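Linoleate 11-lipoxygenase (Gaeumannomyces graminis, PDB 5FX8) oxygenates linoleic and alpha-linolenic acids at a catalytic manganese centre to 11S- and 13R-hydroperoxy fatty acids. Local coordinates at residues H402-A407 with L607-N612; A587-G590 with L596-G599. All blocks are in the same frame, centred on the assembly; numbering follows the deposited sequence.

Interaction 1. Residues H402-A407 with L607-N612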
loop_
_atom_site.group_PDB
_atom_site.type_symbol
_atom_site.label_atom_id
_atom_site.label_comp_id
_atom_site.label_asym_id
_atom_site.label_seq_id
_atom_site.Cartn_x
_atom_site.Cartn_y
_atom_site.Cartn_z
ATOM N N HIS A 402 -14.348 -4.990 12.597
ATOM C CA HIS A 402 -14.629 -5.270 13.987
ATOM C C HIS A 402 -13.660 -6.299 14.541
ATOM O O HIS A 402 -13.149 -6.136 15.652
ATOM C CB HIS A 402 -16.066 -5.733 14.130
ATOM C CG HIS A 402 -16.376 -6.255 15.488
ATOM N ND1 HIS A 402 -16.677 -5.426 16.549
ATOM C CD2 HIS A 402 -16.393 -7.519 15.972
ATOM C CE1 HIS A 402 -16.877 -6.162 17.626
ATOM N NE2 HIS A 402 -16.706 -7.432 17.304
ATOM N N ARG A 403 -13.356 -7.347 13.774
ATOM C CA ARG A 403 -12.382 -8.315 14.269
ATOM C C ARG A 403 -11.013 -7.672 14.459
ATOM O O ARG A 403 -10.427 -7.731 15.551
ATOM C CB ARG A 403 -12.288 -9.521 13.344
ATOM C CG ARG A 403 -13.553 -10.265 13.235
ATOM C CD ARG A 403 -13.419 -11.429 12.276
ATOM N NE ARG A 403 -14.725 -11.922 11.832
ATOM C CZ ARG A 403 -15.449 -12.851 12.456
ATOM N NH1 ARG A 403 -15.018 -13.412 13.565
ATOM N NH2 ARG A 403 -16.612 -13.219 11.958
ATOM N N LEU A 404 -10.484 -7.045 13.403
ATOM C CA LEU A 404 -9.125 -6.518 13.483
ATOM C C LEU A 404 -9.004 -5.455 14.572
ATOM O O LEU A 404 -8.068 -5.476 15.379
ATOM C CB LEU A 404 -8.696 -5.965 12.134
ATOM C CG LEU A 404 -7.296 -5.345 12.099
ATOM C CD1 LEU A 404 -6.163 -6.350 12.427
ATOM C CD2 LEU A 404 -7.077 -4.664 10.761
ATOM N N ILE A 405 -9.951 -4.517 14.613
ATOM C CA ILE A 405 -9.930 -3.493 15.646
ATOM C C ILE A 405 -10.007 -4.123 17.020
ATOM O O ILE A 405 -9.383 -3.629 17.960
ATOM C CB ILE A 405 -11.055 -2.480 15.430
ATOM C CG1 ILE A 405 -10.750 -1.622 14.210
ATOM C CG2 ILE A 405 -11.191 -1.587 16.599
ATOM C CD1 ILE A 405 -11.818 -0.580 13.843
ATOM N N GLY A 406 -10.738 -5.233 17.163
ATOM C CA GLY A 406 -10.723 -5.947 18.430
ATOM C C GLY A 406 -9.332 -6.392 18.836
ATOM O O GLY A 406 -8.930 -6.244 19.987
ATOM N N ALA A 407 -8.574 -6.939 17.897
ATOM C CA ALA A 407 -7.224 -7.359 18.232
ATOM C C ALA A 407 -6.351 -6.162 18.603
ATOM O O ALA A 407 -5.562 -6.212 19.558
ATOM C CB ALA A 407 -6.630 -8.133 17.063
ATOM N N LEU A 607 -8.466 -6.387 4.306
ATOM C CA LEU A 607 -8.121 -6.150 5.684
ATOM C C LEU A 607 -7.328 -7.289 6.269
ATOM O O LEU A 607 -7.190 -7.361 7.489
ATOM C CB LEU A 607 -9.385 -5.907 6.488
ATOM C CG LEU A 607 -9.850 -4.473 6.478
ATOM C CD1 LEU A 607 -11.160 -4.454 7.140
ATOM C CD2 LEU A 607 -8.826 -3.645 7.224
ATOM N N ASN A 608 -6.826 -8.192 5.430
ATOM C CA ASN A 608 -5.950 -9.284 5.827
ATOM C C ASN A 608 -4.707 -8.723 6.497
ATOM O O ASN A 608 -3.900 -8.067 5.833
ATOM C CB ASN A 608 -5.563 -10.133 4.615
ATOM C CG ASN A 608 -4.827 -11.421 4.994
ATOM O OD1 ASN A 608 -4.235 -11.530 6.061
ATOM N ND2 ASN A 608 -4.888 -12.401 4.120
ATOM N N PRO A 609 -4.510 -8.970 7.799
ATOM C CA PRO A 609 -3.328 -8.429 8.477
ATOM C C PRO A 609 -2.042 -9.111 8.088
ATOM O O PRO A 609 -0.983 -8.599 8.406
ATOM C CB PRO A 609 -3.648 -8.642 9.955
ATOM C CG PRO A 609 -4.574 -9.734 9.983
ATOM C CD PRO A 609 -5.350 -9.738 8.727
ATOM N N ALA A 610 -2.088 -10.246 7.414
ATOM C CA ALA A 610 -0.861 -10.877 6.971
ATOM C C ALA A 610 -0.343 -10.286 5.683
ATOM O O ALA A 610 0.803 -10.549 5.317
ATOM C CB ALA A 610 -1.062 -12.368 6.779
ATOM N N VAL A 611 -1.160 -9.497 5.002
ATOM C CA VAL A 611 -0.826 -8.950 3.703
ATOM C C VAL A 611 -0.535 -7.466 3.793
ATOM O O VAL A 611 0.315 -6.948 3.076
ATOM C CB VAL A 611 -1.978 -9.232 2.712
ATOM C CG1 VAL A 611 -1.694 -8.606 1.367
ATOM C CG2 VAL A 611 -2.202 -10.742 2.596
ATOM N N ASN A 612 -1.203 -6.794 4.649
ATOM C CA ASN A 612 -1.060 -5.360 4.722
ATOM C C ASN A 612 0.155 -4.958 5.546
ATOM O O ASN A 612 0.556 -5.668 6.449
ATOM C CB ASN A 612 -2.321 -4.772 5.307
ATOM C CG ASN A 612 -3.436 -4.821 4.327
ATOM O OD1 ASN A 612 -3.183 -4.660 3.135
ATOM N ND2 ASN A 612 -4.657 -5.043 4.781
#
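The puckered pyrrolidine ring of Pro609 meets Leu404 at its CB corner, which lies 4.2 Å from Leu404 CD1. The flat group of the segment, the Asn608 amide, takes no part in the contact: Asn608 sets off away from 402-407, and its OD1 accepts Ala610 N at 2.8 Å, with the donor 36° out of the carbonyl plane, closing an Asx turn. Asn608 O then takes Val611 N and Asn612 N together, so this non-helical segment turns back on itself. Leu404 straddles two partners. With CG anti to the backbone N (chi1 178°), one methyl branch goes to Pro609 and the other, CD2, to Leu607 CD2 at 4.1 Å, where the two leucines meet at a slant. Such a small, buried and wholly apolar contact is plain interior packing in the helical lipoxygenase fold. Leu607 also packs on Trp472 and Val480 of helix 460-481, which carries the manganese ligand His478, the side chains of Leu607 and His478 being about 9 Å apart. Asn608 packs on Ser583 and Ile586, so the segment 607-612 is wedged among helices 396-420, 460-481 and 566-587.

Interaction 2. Residues A587-G590 with L596-G599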
loop_
_atom_site.group_PDB
_atom_site.type_symbol
_atom_site.label_atom_id
_atom_site.label_comp_id
_atom_site.label_asym_id
_atom_site.label_seq_id
_atom_site.Cartn_x
_atom_site.Cartn_y
_atom_site.Cartn_z
ATOM N N ALA A 587 -7.627 -15.229 4.515
ATOM C CA ALA A 587 -7.028 -15.948 3.394
ATOM C C ALA A 587 -7.781 -17.229 3.055
ATOM O O ALA A 587 -7.725 -17.695 1.913
ATOM C CB ALA A 587 -5.572 -16.284 3.678
ATOM N N GLY A 588 -8.471 -17.825 4.007
ATOM C CA GLY A 588 -9.195 -18.998 3.587
ATOM C C GLY A 588 -10.510 -18.754 2.886
ATOM O O GLY A 588 -11.228 -19.715 2.618
ATOM N N ARG A 589 -10.849 -17.510 2.564
ATOM C CA ARG A 589 -12.184 -17.190 2.070
ATOM C C ARG A 589 -12.428 -17.737 0.671
ATOM O O ARG A 589 -11.536 -17.762 -0.175
ATOM C CB ARG A 589 -12.385 -15.691 2.043
ATOM C CG ARG A 589 -13.313 -15.199 3.077
ATOM C CD ARG A 589 -13.296 -13.699 3.157
ATOM N NE ARG A 589 -13.456 -13.319 4.546
ATOM C CZ ARG A 589 -13.246 -12.126 5.063
ATOM N NH1 ARG A 589 -12.841 -11.105 4.318
ATOM N NH2 ARG A 589 -13.437 -11.965 6.350
ATOM N N GLY A 590 -13.661 -18.126 0.414
ATOM C CA GLY A 590 -14.013 -18.692 -0.865
ATOM C C GLY A 590 -15.512 -18.641 -0.975
ATOM O O GLY A 590 -16.164 -18.077 -0.103
ATOM N N LEU A 596 -21.480 -16.975 -3.249
ATOM C CA LEU A 596 -21.284 -15.763 -2.482
ATOM C C LEU A 596 -20.177 -15.938 -1.459
ATOM O O LEU A 596 -19.986 -17.024 -0.908
ATOM C CB LEU A 596 -22.551 -15.371 -1.773
ATOM C CG LEU A 596 -23.739 -15.094 -2.663
ATOM C CD1 LEU A 596 -24.890 -14.719 -1.772
ATOM C CD2 LEU A 596 -23.412 -13.976 -3.588
ATOM N N SER A 597 -19.447 -14.849 -1.210
ATOM C CA SER A 597 -18.476 -14.770 -0.119
ATOM C C SER A 597 -18.798 -13.547 0.714
ATOM O O SER A 597 -18.764 -12.427 0.197
ATOM C CB SER A 597 -17.045 -14.679 -0.643
ATOM O OG SER A 597 -16.160 -14.405 0.420
ATOM N N GLN A 598 -19.096 -13.757 1.997
ATOM C CA GLN A 598 -19.670 -12.715 2.852
ATOM C C GLN A 598 -20.872 -12.068 2.191
ATOM O O GLN A 598 -21.092 -10.869 2.316
ATOM C CB GLN A 598 -18.660 -11.631 3.206
ATOM C CG GLN A 598 -17.337 -12.130 3.638
ATOM C CD GLN A 598 -16.355 -11.008 3.791
ATOM O OE1 GLN A 598 -16.118 -10.528 4.893
ATOM N NE2 GLN A 598 -15.778 -10.573 2.678
ATOM N N GLY A 599 -21.629 -12.849 1.440
ATOM C CA GLY A 599 -22.832 -12.333 0.823
ATOM C C GLY A 599 -22.600 -11.566 -0.448
ATOM O O GLY A 599 -23.433 -10.748 -0.813
#
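Gln598 turns its CG beside the backbone N (chi1 -46°) and runs out extended beyond it, while Arg589, with chi1 at -108°, off the staggered positions, and a bend at chi3, reaches across to meet it, so that a side-chain amide stacks on a guanidinium. This pairing belongs to the surface loop that follows helix 566-587 in the lipoxygenase fold, just after the helix gives way at Gly588. The planes of the two groups are 27° apart and the side chains cross nearly at right angles. Gln598 OE1 sits 3.2 Å above the guanidinium plane, shifted toward its rim, and comes within 3.3 Å of Arg589 CZ; the amide carbon CD follows at 3.5 Å from the same CZ. Lying over a face, OE1 is badly placed for the N-H groups, and the contact is best read as stacking with a probably favourable pull between the positive group and the amide oxygen. What fixes the guanidinium is its other partners: Arg589 NH1 makes a salt bridge to Asp400 OD2 of helix 396-420 and a hydrogen bond to Trp604 O. Gln598 packs on Pro396 and Asp400 as well, so both stacked groups lean on the start of that helix. The backbone of Gln598 and Gly599 takes left-handed helical angles in succession, which swings the chain round after Ser597. Leu596 N is hydrogen-bonded to Asp592 OD1, and the Leu596 side chain lies about 4 Å from an N-acetylglucosamine of a glycan carried by the protein. Nearer the Arg589 backbone, Ser597 sets off toward 587-590: its OG is 4.0 Å from Arg589 CG, and Gly590 O rests 3.6 Å from Ser597 CB.

How the interactions relate
Of the elements involved, helix 396-420 is the earliest and supplies the residues 402-407. About 200 residues later, past helix 460-481 with its metal ligand His478, the chain returns in 607-612 and interaction 1 closes this long loop. Interaction 2 is nested inside it: 587-590, at the end of helix 566-587, is joined after only five intervening residues to 596-599, a short closure on the way to 607-612. The centres are 16 Å apart, yet Asn608 ND2 packs 4.0 Å from Ala587 N. Interaction 1 ties the tail to helix 396-420, while interaction 2 folds the tail on itself, with Arg589 also bridging to Asp400 of that helix, before the chain ends at the manganese ligand Val618.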